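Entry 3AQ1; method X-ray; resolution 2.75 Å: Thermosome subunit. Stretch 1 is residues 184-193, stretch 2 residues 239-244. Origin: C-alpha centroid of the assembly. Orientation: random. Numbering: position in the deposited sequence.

Stretch 1 184-193: KVENAKILLL
Stretch 2, residues 239-244: ANVVFC

The two stretches meet as neighbouring parallel β-strands, the first running through to Leu 193, the second from Val 241 to Cys 244, with directions differing by 20°. Ile 190, Leu 191, Leu 192 and Leu 193 pair with Val 241, Val 242, Phe 243 and Cys 244, at CA-CA separations of 4.8, 4.8, 5.1 and 4.6 Å. Extended backbones (phi -105 to -144°, psi 121 to 133° in these eight residues) let amides and carbonyls alternate across the gap: Val 241 N to Lys 189 O (3.1 Å), Leu 191 N to Val 241 O (2.8 Å), Phe 243 N to Leu 191 O (3.0 Å) and Leu 193 N to Phe 243 O (2.9 Å) are hydrogen bonds. Lys 189 O also accepts a weak one from Asn 240 N (2.7 Å). All eight are buried and, apart from the Cys 244 thiol, apolar, as suits a strand pair covered on both faces.

Ile 190, Leu 192, Val 241 and Phe 243 share one face. Ile 190 (m, t) sets CG1 4.0 Å from Val 241 CB, and its CG2 meets the Phe 243 ring edge at CD2 (4.0 Å). Leu 192 (m, t) brings CD2 within 3.9 Å of Phe 243 CB and 4.0 Å of Phe 243 CD2; the ring (chi1 -69°, chi2 -82°) packs against both side chains. Val 241 (t) directs CG2 into a hollow lined by Ala 188 CB (3.9 Å) and Val 185 CG1 (4.3 Å).

On the other face, Leu 191 (t, p) lays CB 3.6 Å from Ala 239 CB and CD2 4.2 Å from Val 242 CG2. Val 242 (t) offers CG1 to Leu 193 CD1 (4.1 Å); Leu 193 (m, t) places CB 4.2 Å from Cys 244 SG.

The chain corners at Glu 186 and Asn 187 (phi/psi 43/66°). Partly exposed Asn 240 (-77/-31°, chi1 -99°), the residue most covered by the other stretch, fills this bend with its amide, ND2 2.6 Å from Asn 187 O and CG 3.6 Å from Val 185 CG1. Lys 189 leads its amine away from the contact, which buries 631 Å² in total.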

# COMPACT_ATOMS: atom_id res chain seq x y z
N LYS A 184 1.86 -20.86 -27.83
CA LYS A 184 0.66 -20.36 -27.18
C LYS A 184 -0.05 -21.57 -26.61
O LYS A 184 0.16 -22.68 -27.07
CB LYS A 184 -0.28 -19.65 -28.17
CG LYS A 184 0.28 -18.40 -28.81
CD LYS A 184 -0.49 -18.00 -30.09
CE LYS A 184 -1.58 -16.95 -29.85
NZ LYS A 184 -2.79 -17.50 -29.17
N VAL A 185 -0.89 -21.34 -25.61
CA VAL A 185 -1.81 -22.35 -25.15
C VAL A 185 -3.11 -21.69 -24.76
O VAL A 185 -3.14 -20.91 -23.83
CB VAL A 185 -1.28 -23.11 -23.95
CG1 VAL A 185 -2.31 -24.11 -23.51
CG2 VAL A 185 0.01 -23.81 -24.31
N GLU A 186 -4.18 -22.00 -25.47
CA GLU A 186 -5.50 -21.49 -25.13
C GLU A 186 -6.16 -22.40 -24.11
O GLU A 186 -5.86 -23.59 -24.05
CB GLU A 186 -6.36 -21.35 -26.38
CG GLU A 186 -5.82 -20.35 -27.38
CD GLU A 186 -6.64 -20.27 -28.65
OE1 GLU A 186 -7.66 -21.00 -28.79
OE2 GLU A 186 -6.26 -19.48 -29.53
N ASN A 187 -7.03 -21.84 -23.29
CA ASN A 187 -7.62 -22.59 -22.18
C ASN A 187 -6.54 -23.39 -21.51
O ASN A 187 -6.54 -24.61 -21.56
CB ASN A 187 -8.70 -23.52 -22.69
CG ASN A 187 -9.72 -22.81 -23.49
OD1 ASN A 187 -10.26 -21.79 -23.05
ND2 ASN A 187 -9.99 -23.32 -24.69
N ALA A 188 -5.62 -22.69 -20.88
CA ALA A 188 -4.52 -23.34 -20.19
C ALA A 188 -5.05 -24.01 -18.94
O ALA A 188 -5.96 -23.50 -18.28
CB ALA A 188 -3.45 -22.32 -19.85
N LYS A 189 -4.50 -25.17 -18.64
CA LYS A 189 -4.78 -25.84 -17.38
C LYS A 189 -3.44 -25.93 -16.69
O LYS A 189 -2.53 -26.60 -17.17
CB LYS A 189 -5.37 -27.22 -17.62
CG LYS A 189 -6.61 -27.17 -18.45
CD LYS A 189 -7.71 -26.41 -17.73
CE LYS A 189 -8.86 -26.07 -18.66
NZ LYS A 189 -10.04 -25.65 -17.88
N ILE A 190 -3.31 -25.25 -15.56
CA ILE A 190 -2.00 -24.94 -15.01
C ILE A 190 -1.68 -25.74 -13.77
O ILE A 190 -2.47 -25.81 -12.83
CB ILE A 190 -1.91 -23.46 -14.68
CG1 ILE A 190 -2.05 -22.65 -15.97
CG2 ILE A 190 -0.62 -23.15 -13.94
CD1 ILE A 190 -2.53 -21.26 -15.75
N LEU A 191 -0.49 -26.34 -13.78
CA LEU A 191 0.02 -27.10 -12.65
C LEU A 191 1.21 -26.36 -12.04
O LEU A 191 2.14 -25.99 -12.76
CB LEU A 191 0.42 -28.51 -13.11
CG LEU A 191 1.00 -29.50 -12.10
CD1 LEU A 191 -0.09 -30.00 -11.16
CD2 LEU A 191 1.67 -30.67 -12.80
N LEU A 192 1.19 -26.12 -10.73
CA LEU A 192 2.32 -25.47 -10.06
C LEU A 192 3.10 -26.49 -9.23
O LEU A 192 2.52 -27.17 -8.39
CB LEU A 192 1.86 -24.29 -9.19
CG LEU A 192 0.96 -23.33 -9.96
CD1 LEU A 192 0.37 -22.25 -9.08
CD2 LEU A 192 1.71 -22.72 -11.10
N LEU A 193 4.41 -26.60 -9.48
CA LEU A 193 5.27 -27.51 -8.71
C LEU A 193 6.32 -26.74 -7.95
O LEU A 193 7.05 -25.95 -8.52
CB LEU A 193 5.98 -28.51 -9.63
CG LEU A 193 5.14 -29.37 -10.59
CD1 LEU A 193 6.00 -30.38 -11.35
CD2 LEU A 193 4.04 -30.07 -9.85
N ALA A 239 -2.83 -31.26 -17.08
CA ALA A 239 -2.31 -29.91 -17.24
C ALA A 239 -1.73 -29.60 -18.62
O ALA A 239 -0.98 -30.38 -19.18
CB ALA A 239 -1.28 -29.60 -16.15
N ASN A 240 -2.10 -28.43 -19.13
CA ASN A 240 -1.56 -27.80 -20.33
C ASN A 240 -0.17 -27.16 -20.14
O ASN A 240 0.65 -27.04 -21.06
CB ASN A 240 -2.48 -26.64 -20.66
CG ASN A 240 -3.43 -26.98 -21.70
OD1 ASN A 240 -3.16 -27.83 -22.54
ND2 ASN A 240 -4.58 -26.32 -21.69
N VAL A 241 0.04 -26.69 -18.92
CA VAL A 241 1.08 -25.75 -18.61
C VAL A 241 1.61 -26.12 -17.24
O VAL A 241 0.83 -26.34 -16.29
CB VAL A 241 0.51 -24.34 -18.58
CG1 VAL A 241 1.50 -23.38 -17.98
CG2 VAL A 241 0.10 -23.92 -19.98
N VAL A 242 2.93 -26.24 -17.14
CA VAL A 242 3.56 -26.56 -15.87
C VAL A 242 4.59 -25.49 -15.53
O VAL A 242 5.49 -25.22 -16.33
CB VAL A 242 4.27 -27.91 -15.94
CG1 VAL A 242 4.90 -28.23 -14.62
CG2 VAL A 242 3.29 -28.99 -16.31
N PHE A 243 4.44 -24.88 -14.37
CA PHE A 243 5.48 -24.02 -13.81
C PHE A 243 6.17 -24.75 -12.67
O PHE A 243 5.53 -25.15 -11.70
CB PHE A 243 4.89 -22.71 -13.28
CG PHE A 243 4.39 -21.80 -14.36
CD1 PHE A 243 5.27 -20.97 -15.04
CD2 PHE A 243 3.05 -21.76 -14.69
CE1 PHE A 243 4.82 -20.13 -16.05
CE2 PHE A 243 2.58 -20.91 -15.68
CZ PHE A 243 3.47 -20.09 -16.36
N CYS A 244 7.47 -24.95 -12.79
CA CYS A 244 8.20 -25.65 -11.75
C CYS A 244 9.17 -24.70 -11.05
O CYS A 244 9.89 -23.95 -11.69
CB CYS A 244 8.95 -26.86 -12.32
SG CYS A 244 9.84 -27.81 -11.10